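HTH-type transcriptional repressor NemR (Escherichia coli, PDB 4YZE) represses the nemRA-gloA operon by binding the NemR box and takes part in the response to electrophiles and reactive chlorine species. Local coordinates at residues A[54-66]-A[120-132]. The protein carries 5 engineered substitutions. Residues are numbered along the deposited sequence; the frame is centred on the assembly and turned at random.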
ATOM      1  N   LYS A  54      12.558  21.922  -7.919  1.00 58.46           N
ATOM      2  CA  LYS A  54      11.516  20.927  -8.077  1.00 57.29           C
ATOM      3  C   LYS A  54      11.221  20.294  -6.730  1.00 55.39           C
ATOM      4  O   LYS A  54      10.058  20.025  -6.395  1.00 51.03           O
ATOM      5  CB  LYS A  54      11.927  19.853  -9.084  1.00 57.76           C
ATOM      6  CG  LYS A  54      10.857  18.774  -9.252  1.00 57.76           C
ATOM      7  CD  LYS A  54      11.362  17.563 -10.016  1.00 60.94           C
ATOM      8  CE  LYS A  54      10.221  16.599 -10.257  1.00 58.73           C
ATOM      9  NZ  LYS A  54      10.650  15.247 -10.718  1.00 61.08           N
ATOM     10  N   GLU A  55      12.275  20.068  -5.952  1.00 49.10           N
ATOM     11  CA  GLU A  55      12.133  19.444  -4.644  1.00 52.48           C
ATOM     12  C   GLU A  55      11.297  20.323  -3.728  1.00 51.23           C
ATOM     13  O   GLU A  55      10.400  19.836  -3.041  1.00 53.55           O
ATOM     14  CB  GLU A  55      13.498  19.174  -4.004  1.00 51.13           C
ATOM     15  CG  GLU A  55      13.383  18.479  -2.608  1.00 49.20           C
ATOM     16  CD  GLU A  55      13.418  19.459  -1.435  1.00 72.14           C
ATOM     17  OE1 GLU A  55      13.561  20.677  -1.665  1.00 71.78           O
ATOM     18  OE2 GLU A  55      13.318  19.015  -0.273  1.00 77.50           O
ATOM     19  N   ALA A  56      11.601  21.620  -3.725  1.00 51.63           N
ATOM     20  CA  ALA A  56      10.887  22.571  -2.873  1.00 57.66           C
ATOM     21  C   ALA A  56       9.398  22.580  -3.235  1.00 53.81           C
ATOM     22  O   ALA A  56       8.511  22.563  -2.366  1.00 51.63           O
ATOM     23  CB  ALA A  56      11.497  23.964  -3.017  1.00 54.79           C
ATOM     24  N   PHE A  57       9.147  22.587  -4.537  1.00 50.34           N
ATOM     25  CA  PHE A  57       7.811  22.545  -5.081  1.00 45.10           C
ATOM     26  C   PHE A  57       7.010  21.321  -4.607  1.00 45.17           C
ATOM     27  O   PHE A  57       5.824  21.433  -4.246  1.00 43.51           O
ATOM     28  CB  PHE A  57       7.906  22.548  -6.603  1.00 49.10           C
ATOM     29  CG  PHE A  57       6.607  22.314  -7.270  1.00 45.14           C
ATOM     30  CD1 PHE A  57       5.718  23.361  -7.457  1.00 48.48           C
ATOM     31  CD2 PHE A  57       6.265  21.050  -7.709  1.00 44.52           C
ATOM     32  CE1 PHE A  57       4.506  23.154  -8.082  1.00 47.70           C
ATOM     33  CE2 PHE A  57       5.054  20.828  -8.331  1.00 54.87           C
ATOM     34  CZ  PHE A  57       4.171  21.883  -8.519  1.00 53.25           C
ATOM     35  N   GLY A  58       7.651  20.153  -4.630  1.00 45.16           N
ATOM     36  CA  GLY A  58       7.024  18.931  -4.161  1.00 46.86           C
ATOM     37  C   GLY A  58       6.573  19.007  -2.707  1.00 42.85           C
ATOM     38  O   GLY A  58       5.492  18.533  -2.376  1.00 42.00           O
ATOM     39  N   VAL A  59       7.402  19.593  -1.844  1.00 41.96           N
ATOM     40  CA  VAL A  59       7.045  19.744  -0.435  1.00 42.94           C
ATOM     41  C   VAL A  59       5.799  20.620  -0.302  1.00 47.89           C
ATOM     42  O   VAL A  59       4.842  20.248   0.387  1.00 45.47           O
ATOM     43  CB  VAL A  59       8.169  20.367   0.395  1.00 46.04           C
ATOM     44  CG1 VAL A  59       7.791  20.356   1.887  1.00 47.43           C
ATOM     45  CG2 VAL A  59       9.460  19.606   0.187  1.00 53.82           C
ATOM     46  N   ALA A  60       5.823  21.777  -0.966  1.00 48.64           N
ATOM     47  CA  ALA A  60       4.681  22.677  -0.996  1.00 42.40           C
ATOM     48  C   ALA A  60       3.444  21.980  -1.572  1.00 44.02           C
ATOM     49  O   ALA A  60       2.329  22.137  -1.040  1.00 41.44           O
ATOM     50  CB  ALA A  60       5.015  23.933  -1.792  1.00 43.78           C
ATOM     51  N   MET A  61       3.642  21.214  -2.646  1.00 41.12           N
ATOM     52  CA  MET A  61       2.558  20.447  -3.254  1.00 40.44           C
ATOM     53  C   MET A  61       1.933  19.491  -2.244  1.00 43.28           C
ATOM     54  O   MET A  61       0.712  19.476  -2.059  1.00 42.91           O
ATOM     55  CB  MET A  61       3.071  19.648  -4.447  1.00 49.38           C
ATOM     56  CG  MET A  61       2.015  18.765  -5.119  1.00 51.39           C
ATOM     57  SD  MET A  61       2.699  17.789  -6.501  1.00 63.16           S
ATOM     58  CE  MET A  61       3.552  16.488  -5.579  1.00 55.50           C
ATOM     59  N   LEU A  62       2.771  18.703  -1.579  1.00 39.77           N
ATOM     60  CA  LEU A  62       2.262  17.712  -0.640  1.00 37.53           C
ATOM     61  C   LEU A  62       1.561  18.408   0.512  1.00 45.00           C
ATOM     62  O   LEU A  62       0.477  17.985   0.920  1.00 49.19           O
ATOM     63  CB  LEU A  62       3.387  16.820  -0.116  1.00 36.85           C
ATOM     64  CG  LEU A  62       3.936  15.777  -1.084  1.00 47.76           C
ATOM     65  CD1 LEU A  62       5.044  14.962  -0.430  1.00 41.69           C
ATOM     66  CD2 LEU A  62       2.829  14.866  -1.522  1.00 51.49           C
ATOM     67  N   GLU A  63       2.177  19.471   1.031  1.00 41.51           N
ATOM     68  CA  GLU A  63       1.618  20.179   2.183  1.00 47.56           C
ATOM     69  C   GLU A  63       0.254  20.727   1.816  1.00 44.90           C
ATOM     70  O   GLU A  63      -0.674  20.656   2.609  1.00 48.53           O
ATOM     71  CB  GLU A  63       2.552  21.298   2.664  1.00 50.86           C
ATOM     72  CG  GLU A  63       3.766  20.790   3.436  1.00 54.42           C
ATOM     73  CD  GLU A  63       4.809  21.869   3.680  1.00 58.31           C
ATOM     74  OE1 GLU A  63       4.629  22.999   3.178  1.00 59.58           O
ATOM     75  OE2 GLU A  63       5.811  21.583   4.373  1.00 58.59           O
ATOM     76  N   ARG A  64       0.132  21.242   0.596  1.00 39.95           N
ATOM     77  CA  ARG A  64      -1.147  21.719   0.107  1.00 43.44           C
ATOM     78  C   ARG A  64      -2.133  20.559   0.074  1.00 50.56           C
ATOM     79  O   ARG A  64      -3.220  20.645   0.637  1.00 55.10           O
ATOM     80  CB  ARG A  64      -1.005  22.347  -1.288  1.00 45.94           C
ATOM     81  CG  ARG A  64      -2.337  22.635  -1.981  1.00 47.51           C
ATOM     82  CD  ARG A  64      -2.152  23.529  -3.210  1.00 49.28           C
ATOM     83  NE  ARG A  64      -3.410  23.846  -3.889  1.00 45.53           N
ATOM     84  CZ  ARG A  64      -4.010  23.041  -4.764  1.00 52.26           C
ATOM     85  NH1 ARG A  64      -3.480  21.857  -5.056  1.00 52.80           N
ATOM     86  NH2 ARG A  64      -5.149  23.406  -5.340  1.00 51.66           N
ATOM     87  N   HIS A  65      -1.736  19.467  -0.568  1.00 51.12           N
ATOM     88  CA  HIS A  65      -2.591  18.298  -0.690  1.00 46.77           C
ATOM     89  C   HIS A  65      -3.062  17.750   0.666  1.00 45.15           C
ATOM     90  O   HIS A  65      -4.233  17.420   0.829  1.00 40.80           O
ATOM     91  CB  HIS A  65      -1.854  17.199  -1.444  1.00 43.36           C
ATOM     92  CG  HIS A  65      -2.520  15.866  -1.362  1.00 44.02           C
ATOM     93  ND1 HIS A  65      -3.490  15.466  -2.255  1.00 50.81           N
ATOM     94  CD2 HIS A  65      -2.357  14.837  -0.499  1.00 38.66           C
ATOM     95  CE1 HIS A  65      -3.896  14.247  -1.945  1.00 50.03           C
ATOM     96  NE2 HIS A  65      -3.222  13.842  -0.886  1.00 45.07           N
ATOM     97  N   TYR A  66      -2.161  17.630   1.630  1.00 36.21           N
ATOM     98  CA  TYR A  66      -2.560  17.042   2.902  1.00 43.81           C
ATOM     99  C   TYR A  66      -3.376  18.033   3.729  1.00 54.96           C
ATOM    100  O   TYR A  66      -4.225  17.626   4.522  1.00 52.73           O
ATOM    101  CB  TYR A  66      -1.353  16.520   3.701  1.00 44.31           C
ATOM    102  CG  TYR A  66      -0.750  15.267   3.106  1.00 46.44           C
ATOM    103  CD1 TYR A  66      -1.480  14.076   3.035  1.00 46.07           C
ATOM    104  CD2 TYR A  66       0.540  15.272   2.609  1.00 39.02           C
ATOM    105  CE1 TYR A  66      -0.928  12.922   2.468  1.00 46.86           C
ATOM    106  CE2 TYR A  66       1.106  14.130   2.045  1.00 45.55           C
ATOM    107  CZ  TYR A  66       0.370  12.962   1.969  1.00 51.61           C
ATOM    108  OH  TYR A  66       0.963  11.842   1.411  1.00 46.89           O
ATOM    109  N   LEU A 120      13.052   9.897  -2.760  1.00 88.86           N
ATOM    110  CA  LEU A 120      12.529  11.243  -2.498  1.00 73.53           C
ATOM    111  C   LEU A 120      13.344  11.978  -1.434  1.00 69.86           C
ATOM    112  O   LEU A 120      13.954  11.344  -0.576  1.00 63.64           O
ATOM    113  CB  LEU A 120      11.070  11.168  -2.042  1.00 78.29           C
ATOM    114  CG  LEU A 120      10.017  10.816  -3.093  1.00 74.32           C
ATOM    115  CD1 LEU A 120       8.627  10.811  -2.481  1.00 64.20           C
ATOM    116  CD2 LEU A 120      10.094  11.797  -4.261  1.00 76.20           C
ATOM    117  N   SER A 121      13.348  13.309  -1.471  1.00 60.07           N
ATOM    118  CA  SER A 121      13.992  14.070  -0.401  1.00 65.24           C
ATOM    119  C   SER A 121      13.406  13.738   0.978  1.00 61.88           C
ATOM    120  O   SER A 121      12.236  13.353   1.096  1.00 55.70           O
ATOM    121  CB  SER A 121      13.882  15.572  -0.647  1.00 66.04           C
ATOM    122  OG  SER A 121      12.540  16.021  -0.585  1.00 60.80           O
ATOM    123  N   GLU A 122      14.226  13.869   2.019  1.00 60.90           N
ATOM    124  CA  GLU A 122      13.711  13.690   3.366  1.00 63.50           C
ATOM    125  C   GLU A 122      12.566  14.672   3.572  1.00 57.21           C
ATOM    126  O   GLU A 122      11.562  14.320   4.195  1.00 53.49           O
ATOM    127  CB  GLU A 122      14.805  13.872   4.428  1.00 65.22           C
ATOM    128  CG  GLU A 122      14.284  14.092   5.859  1.00 61.98           C
ATOM    129  CD  GLU A 122      13.322  12.991   6.370  1.00 69.96           C
ATOM    130  OE1 GLU A 122      13.383  11.826   5.909  1.00 67.23           O
ATOM    131  OE2 GLU A 122      12.494  13.296   7.259  1.00 72.46           O
ATOM    132  N   ASP A 123      12.694  15.877   3.006  1.00 57.41           N
ATOM    133  CA  ASP A 123      11.641  16.875   3.159  1.00 60.13           C
ATOM    134  C   ASP A 123      10.297  16.352   2.633  1.00 60.65           C
ATOM    135  O   ASP A 123       9.262  16.545   3.283  1.00 57.32           O
ATOM    136  CB  ASP A 123      12.046  18.212   2.532  1.00 58.56           C
ATOM    137  CG  ASP A 123      13.462  18.601   2.897  1.00 61.80           C
ATOM    138  OD1 ASP A 123      14.242  17.669   3.150  1.00 64.43           O
ATOM    139  OD2 ASP A 123      13.801  19.803   2.964  1.00 63.96           O
ATOM    140  N   MET A 124      10.320  15.642   1.502  1.00 53.32           N
ATOM    141  CA  MET A 124       9.081  15.090   0.943  1.00 62.00           C
ATOM    142  C   MET A 124       8.568  13.841   1.672  1.00 57.92           C
ATOM    143  O   MET A 124       7.370  13.732   1.944  1.00 51.65           O
ATOM    144  CB  MET A 124       9.200  14.825  -0.557  1.00 52.19           C
ATOM    145  CG  MET A 124       9.271  16.094  -1.402  1.00 53.96           C
ATOM    146  SD  MET A 124       9.079  15.731  -3.166  1.00 60.89           S
ATOM    147  CE  MET A 124       7.345  15.232  -3.174  1.00 52.08           C
ATOM    148  N   ARG A 125       9.458  12.898   1.979  1.00 53.86           N
ATOM    149  CA  ARG A 125       9.068  11.729   2.764  1.00 52.80           C
ATOM    150  C   ARG A 125       8.450  12.183   4.087  1.00 47.99           C
ATOM    151  O   ARG A 125       7.452  11.625   4.544  1.00 44.64           O
ATOM    152  CB  ARG A 125      10.267  10.813   3.019  1.00 55.14           C
ATOM    153  CG  ARG A 125       9.974   9.623   3.918  1.00 56.81           C
ATOM    154  CD  ARG A 125      11.197   9.267   4.773  1.00 62.31           C
ATOM    155  NE  ARG A 125      11.467  10.263   5.813  1.00 59.52           N
ATOM    156  CZ  ARG A 125      10.838  10.317   6.989  1.00 62.50           C
ATOM    157  NH1 ARG A 125       9.891   9.429   7.289  1.00 58.65           N
ATOM    158  NH2 ARG A 125      11.161  11.259   7.881  1.00 63.70           N
ATOM    159  N   SER A 126       9.036  13.222   4.674  1.00 48.01           N
ATOM    160  CA  SER A 126       8.570  13.750   5.947  1.00 50.34           C
ATOM    161  C   SER A 126       7.209  14.429   5.805  1.00 45.77           C
ATOM    162  O   SER A 126       6.354  14.311   6.687  1.00 44.39           O
ATOM    163  CB  SER A 126       9.616  14.702   6.529  1.00 57.86           C
ATOM    164  OG  SER A 126       9.114  15.450   7.623  1.00 58.62           O
ATOM    165  N   ALA A 127       6.999  15.121   4.692  1.00 46.24           N
ATOM    166  CA  ALA A 127       5.685  15.684   4.396  1.00 49.49           C
ATOM    167  C   ALA A 127       4.618  14.584   4.327  1.00 44.50           C
ATOM    168  O   ALA A 127       3.485  14.790   4.763  1.00 41.62           O
ATOM    169  CB  ALA A 127       5.711  16.466   3.098  1.00 46.21           C
ATOM    170  N   MET A 128       4.976  13.435   3.757  1.00 42.59           N
ATOM    171  CA  MET A 128       4.036  12.318   3.652  1.00 44.43           C
ATOM    172  C   MET A 128       3.801  11.683   5.011  1.00 40.80           C
ATOM    173  O   MET A 128       2.692  11.288   5.329  1.00 38.36           O
ATOM    174  CB  MET A 128       4.563  11.255   2.709  1.00 41.44           C
ATOM    175  CG  MET A 128       4.707  11.740   1.271  1.00 43.80           C
ATOM    176  SD  MET A 128       5.359  10.439   0.218  1.00 53.79           S
ATOM    177  CE  MET A 128       3.958   9.316   0.141  1.00 49.95           C
ATOM    178  N   ASP A 129       4.863  11.565   5.797  1.00 45.14           N
ATOM    179  CA  ASP A 129       4.765  10.922   7.093  1.00 40.13           C
ATOM    180  C   ASP A 129       3.794  11.780   7.902  1.00 45.06           C
ATOM    181  O   ASP A 129       2.831  11.280   8.460  1.00 44.06           O
ATOM    182  CB  ASP A 129       6.147  10.847   7.744  1.00 41.85           C
ATOM    183  CG  ASP A 129       6.172   9.954   8.968  1.00 55.70           C
ATOM    184  OD1 ASP A 129       5.222   9.166   9.163  1.00 55.84           O
ATOM    185  OD2 ASP A 129       7.158  10.030   9.730  1.00 58.15           O
ATOM    186  N   LYS A 130       4.029  13.086   7.889  1.00 48.01           N
ATOM    187  CA  LYS A 130       3.152  14.059   8.521  1.00 45.92           C
ATOM    188  C   LYS A 130       1.716  13.966   8.003  1.00 40.97           C
ATOM    189  O   LYS A 130       0.766  14.044   8.783  1.00 48.32           O
ATOM    190  CB  LYS A 130       3.711  15.468   8.297  1.00 58.69           C
ATOM    191  CG  LYS A 130       2.664  16.562   8.311  1.00 69.86           C
ATOM    192  CD  LYS A 130       2.533  17.206   9.679  1.00 69.70           C
ATOM    193  CE  LYS A 130       2.972  18.665   9.640  1.00 74.13           C
ATOM    194  NZ  LYS A 130       4.228  18.852   8.856  1.00 80.60           N
ATOM    195  N   GLY A 131       1.555  13.803   6.692  1.00 39.55           N
ATOM    196  CA  GLY A 131       0.226  13.641   6.112  1.00 37.67           C
ATOM    197  C   GLY A 131      -0.515  12.469   6.740  1.00 47.26           C
ATOM    198  O   GLY A 131      -1.646  12.608   7.216  1.00 43.52           O
ATOM    199  N   ALA A 132       0.145  11.315   6.746  1.00 36.01           N
ATOM    200  CA  ALA A 132      -0.384  10.108   7.341  1.00 41.59           C
ATOM    201  C   ALA A 132      -0.694  10.279   8.847  1.00 47.07           C
ATOM    202  O   ALA A 132      -1.765   9.854   9.311  1.00 35.72           O
ATOM    203  CB  ALA A 132       0.580   8.973   7.129  1.00 35.31           C
TER
HETATM  204  O   HOH W   1       4.706  18.874   6.108  1.00 56.84           O
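From Glu-55 facing Ser-121 to Tyr-66 facing Gly-131, segments 54-66 and 120-132 run side by side in the same direction, the axes of helix 54-66 and helix 122-132 9.0 Å apart and only 5° from parallel. At the N-terminal end, Ser-121 OG donates to the anti lone pair of Glu-55 OE2 (3.1 Å) and also accepts from Met-124 N, so one hydroxyl caps helix 122-148 and ties it to its neighbour. Glu-55 OE2 also lies 3.4 Å from Asp-123 OD2, an acceptor pair that probably costs some energy; a salt bridge from Arg-52 NH1 to Glu-55 OE1 probably offsets part of it. Next, Met-124 enters as a knob among Glu-55, Gly-58, Val-59 and Leu-62. Its chain bends at chi3 (69°), bringing CE to 3.8 Å from Gly-58 CA, where a side chain would collide with the sulfur. The Leu-62 side chain crosses Met-124 at about a right angle, CD1 3.6 Å from Met-124 CE, and also touches Ala-127 CB and Met-128 CG. Gly-131 CA sits over one face of the Tyr-66 ring, 3.6 Å from its centroid, a CH-pi contact; Tyr-66 OH reaches Met-128 CG and hydrogen-bonds Thr-110. A serine replacing Tyr-66 would probably leave a gap over Gly-131 and Thr-110 without this partner. Cys-108, central to the response to reactive chlorine species, has its side chain about 7 Å from that of Tyr-66. Helix 54-79, which follows the helix-turn-helix as in TetR-family repressors, here packs against helix 122-148 of the regulatory domain.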